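Local coordinates for protein dihydroorotase (Saccharomyces cerevisiae S288C, PDB 6L0A) that catalyses the reversible, zinc-dependent ring closure of N-carbamoyl-L-aspartate to dihydroorotate, the third step of de novo pyrimidine biosynthesis, at residues H168-T182 / V203-F215. Numbering follows the deposited sequence.
Sequences HNDFPNLKIILEHCT and VKVAATLTAHHLF. With ZN (zinc ion), chain L.
I176, I177 and L178 pair in parallel with V205, A206 and A207, joining neighbouring strands of the amidohydrolase TIM barrel in a beta-alpha-beta unit that crosses over through helix 184-193. I176 N donates to K204 O and I176 O accepts from A206 N; L178 repeats the pattern with A206 O and T208 N, though the bond from T208 N to L178 O is longer (3.2 Å) and more bent. I177 and A206 turn to one side of the sheet, where F311 touches both. On the other side lie V205 and A207; V205 CG2 sits over one face of the H168 ring, nearest its rim, 3.4 Å from ND1, and so ties the end of helix 156-170 to the strand.

At the C-terminal end of the strand pairing, T208 OG1 holds the chain that leads to the metal. Set between the backbone N and carbonyl carbon (chi1 54°), it donates to E179 OE1 at 2.7 Å, arriving well above the carboxylate plane, and accepts from H180 N at 2.9 Å. E179 OE1 also bonds H14, a ligand of the other zinc, while OE2 takes N135, so both carboxylate oxygens have partners. A valine in place of T208 would probably leave H180 N without its acceptor and E179 less firmly oriented beside H14. C181 N donates to T208 O, approaching nearly in line with its C=O bond. H180 itself, with CB against T210 CG2 at 3.5 Å, binds zinc through NE2 at 2.1 Å; H137 shares that metal.

C181 SG lies 3.5 Å from A207 CB, and a water bridges C181 O to T210 N. T210 OG1 accepts from H213 N in an ST motif and also hydrogen-bonds H213 ND1, while NE2 bonds P231 O, so both ring nitrogens are held. Over one face of that ring stands T182 CG2, 3.4 Å from the centroid.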
ATOM      1  N   HIS C 168      13.482 -18.484 -20.754  1.00 21.50           N
ATOM      2  CA  HIS C 168      12.763 -19.517 -21.493  1.00 23.85           C
ATOM      3  C   HIS C 168      13.397 -19.754 -22.862  1.00 27.60           C
ATOM      4  O   HIS C 168      13.541 -20.902 -23.297  1.00 23.45           O
ATOM      5  CB  HIS C 168      11.298 -19.112 -21.622  1.00 20.69           C
ATOM      6  CG  HIS C 168      10.483 -19.997 -22.516  1.00 25.91           C
ATOM      7  ND1 HIS C 168      10.442 -21.369 -22.377  1.00 25.82           N
ATOM      8  CD2 HIS C 168       9.653 -19.698 -23.543  1.00 30.22           C
ATOM      9  CE1 HIS C 168       9.629 -21.876 -23.288  1.00 30.39           C
ATOM     10  NE2 HIS C 168       9.136 -20.882 -24.007  1.00 29.63           N
ATOM     11  N   ASN C 169      13.800 -18.678 -23.540  1.00 28.12           N
ATOM     12  CA  ASN C 169      14.488 -18.823 -24.821  1.00 27.85           C
ATOM     13  C   ASN C 169      15.824 -19.544 -24.657  1.00 29.53           C
ATOM     14  O   ASN C 169      16.140 -20.466 -25.419  1.00 30.98           O
ATOM     15  CB  ASN C 169      14.691 -17.448 -25.456  1.00 30.21           C
ATOM     16  CG  ASN C 169      15.110 -17.538 -26.910  1.00 36.50           C
ATOM     17  OD1 ASN C 169      14.340 -17.974 -27.768  1.00 41.26           O
ATOM     18  ND2 ASN C 169      16.345 -17.142 -27.192  1.00 36.04           N
ATOM     19  N   ASP C 170      16.623 -19.143 -23.658  1.00 25.49           N
ATOM     20  CA  ASP C 170      17.974 -19.682 -23.489  1.00 27.02           C
ATOM     21  C   ASP C 170      17.995 -21.093 -22.916  1.00 27.45           C
ATOM     22  O   ASP C 170      19.021 -21.776 -23.030  1.00 26.11           O
ATOM     23  CB  ASP C 170      18.802 -18.774 -22.582  1.00 24.97           C
ATOM     24  CG  ASP C 170      19.192 -17.491 -23.257  1.00 28.22           C
ATOM     25  OD1 ASP C 170      18.852 -17.337 -24.449  1.00 32.63           O
ATOM     26  OD2 ASP C 170      19.823 -16.637 -22.596  1.00 26.26           O
ATOM     27  N   PHE C 171      16.909 -21.541 -22.288  1.00 22.82           N
ATOM     28  CA  PHE C 171      16.823 -22.886 -21.719  1.00 25.19           C
ATOM     29  C   PHE C 171      15.473 -23.476 -22.092  1.00 23.58           C
ATOM     30  O   PHE C 171      14.594 -23.641 -21.238  1.00 26.89           O
ATOM     31  CB  PHE C 171      17.023 -22.865 -20.201  1.00 22.27           C
ATOM     32  CG  PHE C 171      18.373 -22.366 -19.774  1.00 26.45           C
ATOM     33  CD1 PHE C 171      18.571 -21.028 -19.491  1.00 19.81           C
ATOM     34  CD2 PHE C 171      19.452 -23.237 -19.672  1.00 26.99           C
ATOM     35  CE1 PHE C 171      19.814 -20.561 -19.104  1.00 25.85           C
ATOM     36  CE2 PHE C 171      20.704 -22.777 -19.285  1.00 25.32           C
ATOM     37  CZ  PHE C 171      20.885 -21.439 -18.995  1.00 26.26           C
ATOM     38  N   PRO C 172      15.286 -23.837 -23.367  1.00 25.80           N
ATOM     39  CA  PRO C 172      13.933 -24.150 -23.862  1.00 26.84           C
ATOM     40  C   PRO C 172      13.335 -25.439 -23.314  1.00 26.14           C
ATOM     41  O   PRO C 172      12.117 -25.625 -23.430  1.00 26.62           O
ATOM     42  CB  PRO C 172      14.134 -24.237 -25.382  1.00 32.80           C
ATOM     43  CG  PRO C 172      15.554 -24.680 -25.527  1.00 25.37           C
ATOM     44  CD  PRO C 172      16.310 -23.994 -24.418  1.00 29.17           C
ATOM     45  N   ASN C 173      14.130 -26.330 -22.728  1.00 23.90           N
ATOM     46  CA  ASN C 173      13.615 -27.565 -22.152  1.00 29.98           C
ATOM     47  C   ASN C 173      13.410 -27.476 -20.648  1.00 28.16           C
ATOM     48  O   ASN C 173      12.916 -28.437 -20.043  1.00 28.91           O
ATOM     49  CB  ASN C 173      14.550 -28.736 -22.469  1.00 29.98           C
ATOM     50  CG  ASN C 173      14.619 -29.036 -23.953  1.00 39.76           C
ATOM     51  OD1 ASN C 173      13.603 -29.019 -24.651  1.00 37.21           O
ATOM     52  ND2 ASN C 173      15.824 -29.304 -24.447  1.00 44.65           N
ATOM     53  N   LEU C 174      13.765 -26.349 -20.037  1.00 24.64           N
ATOM     54  CA  LEU C 174      13.649 -26.181 -18.593  1.00 21.67           C
ATOM     55  C   LEU C 174      12.213 -25.837 -18.213  1.00 23.43           C
ATOM     56  O   LEU C 174      11.620 -24.915 -18.777  1.00 22.43           O
ATOM     57  CB  LEU C 174      14.611 -25.083 -18.130  1.00 21.29           C
ATOM     58  CG  LEU C 174      14.645 -24.651 -16.663  1.00 21.07           C
ATOM     59  CD1 LEU C 174      15.049 -25.824 -15.790  1.00 19.46           C
ATOM     60  CD2 LEU C 174      15.595 -23.469 -16.463  1.00 17.87           C
ATOM     61  N   LYS C 175      11.653 -26.575 -17.256  1.00 19.67           N
ATOM     62  CA  LYS C 175      10.370 -26.191 -16.684  1.00 19.13           C
ATOM     63  C   LYS C 175      10.563 -24.955 -15.811  1.00 17.88           C
ATOM     64  O   LYS C 175      11.415 -24.942 -14.915  1.00 16.56           O
ATOM     65  CB  LYS C 175       9.783 -27.347 -15.869  1.00 18.06           C
ATOM     66  CG  LYS C 175       9.222 -28.477 -16.729  1.00 21.70           C
ATOM     67  CD  LYS C 175       8.450 -29.504 -15.903  1.00 21.59           C
ATOM     68  CE  LYS C 175       9.365 -30.549 -15.266  1.00 32.88           C
ATOM     69  NZ  LYS C 175       8.599 -31.622 -14.549  1.00 30.83           N
ATOM     70  N   ILE C 176       9.804 -23.901 -16.098  1.00 17.12           N
ATOM     71  CA  ILE C 176       9.918 -22.633 -15.385  1.00 14.89           C
ATOM     72  C   ILE C 176       8.530 -22.218 -14.924  1.00 14.84           C
ATOM     73  O   ILE C 176       7.562 -22.295 -15.689  1.00 14.90           O
ATOM     74  CB  ILE C 176      10.538 -21.530 -16.265  1.00 19.11           C
ATOM     75  CG1 ILE C 176      11.946 -21.897 -16.719  1.00 16.75           C
ATOM     76  CG2 ILE C 176      10.576 -20.191 -15.523  1.00 16.57           C
ATOM     77  CD1 ILE C 176      12.504 -20.914 -17.745  1.00 20.79           C
ATOM     78  N   ILE C 177       8.427 -21.764 -13.682  1.00 12.27           N
ATOM     79  CA  ILE C 177       7.166 -21.258 -13.167  1.00 12.16           C
ATOM     80  C   ILE C 177       7.337 -19.803 -12.773  1.00 10.98           C
ATOM     81  O   ILE C 177       8.228 -19.464 -11.985  1.00 11.88           O
ATOM     82  CB  ILE C 177       6.652 -22.069 -11.966  1.00 14.93           C
ATOM     83  CG1 ILE C 177       6.454 -23.537 -12.348  1.00 15.52           C
ATOM     84  CG2 ILE C 177       5.327 -21.468 -11.471  1.00 13.91           C
ATOM     85  CD1 ILE C 177       5.993 -24.402 -11.195  1.00 16.23           C
ATOM     86  N   LEU C 178       6.475 -18.952 -13.307  1.00 12.04           N
ATOM     87  CA  LEU C 178       6.327 -17.598 -12.786  1.00 14.86           C
ATOM     88  C   LEU C 178       5.391 -17.697 -11.587  1.00 11.78           C
ATOM     89  O   LEU C 178       4.174 -17.797 -11.742  1.00 14.44           O
ATOM     90  CB  LEU C 178       5.787 -16.667 -13.866  1.00 12.85           C
ATOM     91  CG  LEU C 178       5.734 -15.171 -13.517  1.00 20.15           C
ATOM     92  CD1 LEU C 178       7.098 -14.609 -13.121  1.00 17.35           C
ATOM     93  CD2 LEU C 178       5.137 -14.377 -14.669  1.00 16.16           C
ATOM     94  N   GLU C 179       5.967 -17.710 -10.386  1.00 10.51           N
ATOM     95  CA  GLU C 179       5.189 -17.929  -9.179  1.00 12.90           C
ATOM     96  C   GLU C 179       4.283 -16.734  -8.891  1.00 13.35           C
ATOM     97  O   GLU C 179       4.576 -15.599  -9.267  1.00 12.98           O
ATOM     98  CB  GLU C 179       6.119 -18.175  -7.985  1.00 13.86           C
ATOM     99  CG  GLU C 179       6.992 -19.432  -8.111  1.00 13.86           C
ATOM    100  CD  GLU C 179       6.184 -20.713  -8.001  1.00 15.42           C
ATOM    101  OE1 GLU C 179       5.070 -20.654  -7.446  1.00 16.14           O
ATOM    102  OE2 GLU C 179       6.656 -21.787  -8.457  1.00 14.76           O
ATOM    103  N   HIS C 180       3.178 -17.011  -8.197  1.00 11.89           N
ATOM    104  CA  HIS C 180       2.197 -16.020  -7.748  1.00 14.53           C
ATOM    105  C   HIS C 180       2.075 -14.790  -8.642  1.00 15.09           C
ATOM    106  O   HIS C 180       2.434 -13.676  -8.227  1.00 14.66           O
ATOM    107  CB  HIS C 180       2.495 -15.593  -6.295  1.00 14.42           C
ATOM    108  CG  HIS C 180       3.946 -15.354  -5.985  1.00 16.74           C
ATOM    109  ND1 HIS C 180       4.755 -14.537  -6.746  1.00 15.66           N
ATOM    110  CD2 HIS C 180       4.717 -15.800  -4.964  1.00 21.14           C
ATOM    111  CE1 HIS C 180       5.969 -14.511  -6.220  1.00 15.81           C
ATOM    112  NE2 HIS C 180       5.973 -15.269  -5.137  1.00 17.41           N
ATOM    113  N   CYS C 181       1.557 -14.979  -9.860  1.00 11.64           N
ATOM    114  CA  CYS C 181       1.334 -13.850 -10.761  1.00 13.98           C
ATOM    115  C   CYS C 181       0.330 -12.883 -10.167  1.00 13.34           C
ATOM    116  O   CYS C 181      -0.668 -13.291  -9.551  1.00 12.83           O
ATOM    117  CB  CYS C 181       0.825 -14.314 -12.126  1.00 16.91           C
ATOM    118  SG  CYS C 181       2.080 -15.084 -13.144  1.00 30.16           S
ATOM    119  N   THR C 182       0.562 -11.589 -10.397  1.00 11.33           N
ATOM    120  CA  THR C 182      -0.335 -10.585  -9.853  1.00 10.57           C
ATOM    121  C   THR C 182      -0.837  -9.571 -10.863  1.00 12.33           C
ATOM    122  O   THR C 182      -1.658  -8.735 -10.493  1.00 13.50           O
ATOM    123  CB  THR C 182       0.346  -9.829  -8.709  1.00 11.72           C
ATOM    124  OG1 THR C 182       1.550  -9.226  -9.209  1.00 11.47           O
ATOM    125  CG2 THR C 182       0.663 -10.772  -7.578  1.00 10.43           C
ATOM    126  N   VAL C 203       3.193 -28.155 -21.606  1.00 27.97           N
ATOM    127  CA  VAL C 203       3.481 -26.910 -20.895  1.00 22.16           C
ATOM    128  C   VAL C 203       4.902 -26.953 -20.350  1.00 23.89           C
ATOM    129  O   VAL C 203       5.269 -27.866 -19.602  1.00 24.12           O
ATOM    130  CB  VAL C 203       2.470 -26.677 -19.766  1.00 23.58           C
ATOM    131  CG1 VAL C 203       2.914 -25.484 -18.897  1.00 21.02           C
ATOM    132  CG2 VAL C 203       1.068 -26.451 -20.332  1.00 24.83           C
ATOM    133  N   LYS C 204       5.703 -25.955 -20.713  1.00 22.28           N
ATOM    134  CA  LYS C 204       7.027 -25.768 -20.136  1.00 23.04           C
ATOM    135  C   LYS C 204       7.104 -24.585 -19.185  1.00 22.84           C
ATOM    136  O   LYS C 204       7.908 -24.601 -18.244  1.00 19.82           O
ATOM    137  CB  LYS C 204       8.070 -25.563 -21.243  1.00 27.63           C
ATOM    138  CG  LYS C 204       8.409 -26.814 -22.038  1.00 31.48           C
ATOM    139  CD  LYS C 204       9.286 -27.762 -21.239  1.00 31.62           C
ATOM    140  CE  LYS C 204       9.710 -28.953 -22.088  1.00 37.90           C
ATOM    141  NZ  LYS C 204       9.973 -30.150 -21.242  1.00 42.76           N
ATOM    142  N   VAL C 205       6.322 -23.547 -19.435  1.00 23.32           N
ATOM    143  CA  VAL C 205       6.314 -22.349 -18.608  1.00 19.48           C
ATOM    144  C   VAL C 205       4.916 -22.219 -18.039  1.00 18.62           C
ATOM    145  O   VAL C 205       3.944 -22.080 -18.791  1.00 18.01           O
ATOM    146  CB  VAL C 205       6.712 -21.102 -19.408  1.00 19.38           C
ATOM    147  CG1 VAL C 205       6.582 -19.854 -18.537  1.00 21.98           C
ATOM    148  CG2 VAL C 205       8.146 -21.261 -19.918  1.00 18.29           C
ATOM    149  N   ALA C 206       4.807 -22.311 -16.719  1.00 16.46           N
ATOM    150  CA  ALA C 206       3.531 -22.188 -16.040  1.00 16.32           C
ATOM    151  C   ALA C 206       3.588 -21.005 -15.083  1.00 14.14           C
ATOM    152  O   ALA C 206       4.626 -20.365 -14.915  1.00 13.24           O
ATOM    153  CB  ALA C 206       3.174 -23.473 -15.294  1.00 16.65           C
ATOM    154  N   ALA C 207       2.445 -20.720 -14.478  1.00 14.35           N
ATOM    155  CA  ALA C 207       2.325 -19.674 -13.477  1.00 17.23           C
ATOM    156  C   ALA C 207       1.440 -20.206 -12.368  1.00 17.54           C
ATOM    157  O   ALA C 207       0.461 -20.909 -12.636  1.00 15.53           O
ATOM    158  CB  ALA C 207       1.725 -18.394 -14.064  1.00 19.99           C
ATOM    159  N   THR C 208       1.799 -19.910 -11.128  1.00 14.38           N
ATOM    160  CA  THR C 208       0.912 -20.249 -10.028  1.00 14.92           C
ATOM    161  C   THR C 208       0.104 -19.018  -9.633  1.00 14.89           C
ATOM    162  O   THR C 208       0.529 -17.879  -9.837  1.00 11.45           O
ATOM    163  CB  THR C 208       1.679 -20.798  -8.825  1.00 15.53           C
ATOM    164  OG1 THR C 208       2.706 -19.872  -8.432  1.00 14.46           O
ATOM    165  CG2 THR C 208       2.297 -22.186  -9.149  1.00 16.14           C
ATOM    166  N   LEU C 209      -1.096 -19.259  -9.114  1.00 13.00           N
ATOM    167  CA  LEU C 209      -1.948 -18.199  -8.597  1.00 12.37           C
ATOM    168  C   LEU C 209      -2.289 -18.516  -7.153  1.00 11.48           C
ATOM    169  O   LEU C 209      -2.581 -19.665  -6.815  1.00 13.00           O
ATOM    170  CB  LEU C 209      -3.222 -18.049  -9.434  1.00 11.89           C
ATOM    171  CG  LEU C 209      -2.956 -17.702 -10.907  1.00 16.91           C
ATOM    172  CD1 LEU C 209      -4.237 -17.858 -11.721  1.00 15.94           C
ATOM    173  CD2 LEU C 209      -2.398 -16.283 -11.046  1.00 14.62           C
ATOM    174  N   THR C 210      -2.213 -17.502  -6.296  1.00 11.14           N
ATOM    175  CA  THR C 210      -2.492 -17.666  -4.885  1.00  8.51           C
ATOM    176  C   THR C 210      -3.986 -17.557  -4.633  1.00 11.03           C
ATOM    177  O   THR C 210      -4.761 -17.150  -5.501  1.00 15.74           O
ATOM    178  CB  THR C 210      -1.798 -16.594  -4.056  1.00 11.31           C
ATOM    179  OG1 THR C 210      -2.423 -15.332  -4.336  1.00 10.89           O
ATOM    180  CG2 THR C 210      -0.309 -16.526  -4.387  1.00 10.53           C
ATOM    181  N   ALA C 211      -4.379 -17.903  -3.414  1.00 13.72           N
ATOM    182  CA  ALA C 211      -5.746 -17.628  -2.987  1.00 16.82           C
ATOM    183  C   ALA C 211      -5.968 -16.132  -2.819  1.00 14.91           C
ATOM    184  O   ALA C 211      -6.973 -15.586  -3.287  1.00 13.71           O
ATOM    185  CB  ALA C 211      -6.049 -18.364  -1.684  1.00 15.20           C
ATOM    186  N   HIS C 212      -5.029 -15.439  -2.173  1.00 13.26           N
ATOM    187  CA  HIS C 212      -5.338 -14.068  -1.762  1.00 12.74           C
ATOM    188  C   HIS C 212      -5.324 -13.093  -2.937  1.00 15.26           C
ATOM    189  O   HIS C 212      -6.036 -12.084  -2.902  1.00 10.65           O
ATOM    190  CB  HIS C 212      -4.398 -13.608  -0.646  1.00 14.13           C
ATOM    191  CG  HIS C 212      -2.944 -13.866  -0.900  1.00 14.22           C
ATOM    192  ND1 HIS C 212      -2.363 -15.105  -0.723  1.00 13.76           N
ATOM    193  CD2 HIS C 212      -1.944 -13.031  -1.263  1.00 14.86           C
ATOM    194  CE1 HIS C 212      -1.069 -15.024  -0.987  1.00 13.93           C
ATOM    195  NE2 HIS C 212      -0.787 -13.773  -1.306  1.00 13.68           N
ATOM    196  N   HIS C 213      -4.561 -13.375  -3.992  1.00 12.65           N
ATOM    197  CA  HIS C 213      -4.606 -12.478  -5.141  1.00 11.00           C
ATOM    198  C   HIS C 213      -5.877 -12.641  -5.969  1.00 11.59           C
ATOM    199  O   HIS C 213      -6.112 -11.821  -6.856  1.00 12.33           O
ATOM    200  CB  HIS C 213      -3.370 -12.682  -6.016  1.00 10.26           C
ATOM    201  CG  HIS C 213      -2.103 -12.174  -5.388  1.00 12.39           C
ATOM    202  ND1 HIS C 213      -1.083 -13.002  -4.966  1.00 12.92           N
ATOM    203  CD2 HIS C 213      -1.700 -10.907  -5.109  1.00 13.51           C
ATOM    204  CE1 HIS C 213      -0.108 -12.268  -4.450  1.00 10.75           C
ATOM    205  NE2 HIS C 213      -0.455 -10.994  -4.531  1.00 10.96           N
ATOM    206  N   LEU C 214      -6.676 -13.685  -5.722  1.00 11.17           N
ATOM    207  CA  LEU C 214      -7.989 -13.808  -6.347  1.00 13.41           C
ATOM    208  C   LEU C 214      -9.039 -12.966  -5.639  1.00 16.19           C
ATOM    209  O   LEU C 214     -10.150 -12.815  -6.164  1.00 18.55           O
ATOM    210  CB  LEU C 214      -8.430 -15.272  -6.370  1.00 15.07           C
ATOM    211  CG  LEU C 214      -7.457 -16.237  -7.060  1.00 18.68           C
ATOM    212  CD1 LEU C 214      -8.058 -17.638  -7.154  1.00 16.58           C
ATOM    213  CD2 LEU C 214      -7.063 -15.718  -8.443  1.00 17.77           C
ATOM    214  N   PHE C 215      -8.707 -12.418  -4.472  1.00 14.38           N
ATOM    215  CA  PHE C 215      -9.589 -11.572  -3.676  1.00 16.98           C
ATOM    216  C   PHE C 215      -9.105 -10.138  -3.562  1.00 19.24           C
ATOM    217  O   PHE C 215      -9.910  -9.203  -3.649  1.00 17.67           O
ATOM    218  CB  PHE C 215      -9.715 -12.123  -2.248  1.00 14.56           C
ATOM    219  CG  PHE C 215     -10.487 -13.409  -2.143  1.00 17.07           C
ATOM    220  CD1 PHE C 215      -9.829 -14.636  -2.172  1.00 18.17           C
ATOM    221  CD2 PHE C 215     -11.866 -13.393  -1.973  1.00 24.84           C
ATOM    222  CE1 PHE C 215     -10.531 -15.822  -2.040  1.00 18.90           C
ATOM    223  CE2 PHE C 215     -12.574 -14.579  -1.851  1.00 25.29           C
ATOM    224  CZ  PHE C 215     -11.905 -15.793  -1.891  1.00 21.48           C
TER
HETATM  225 ZN    ZN L 402       7.147 -14.745  -3.429  1.00 39.90          ZN
HETATM  226  O   HOH W   1      -1.047 -15.030  -7.387  1.00 10.78           O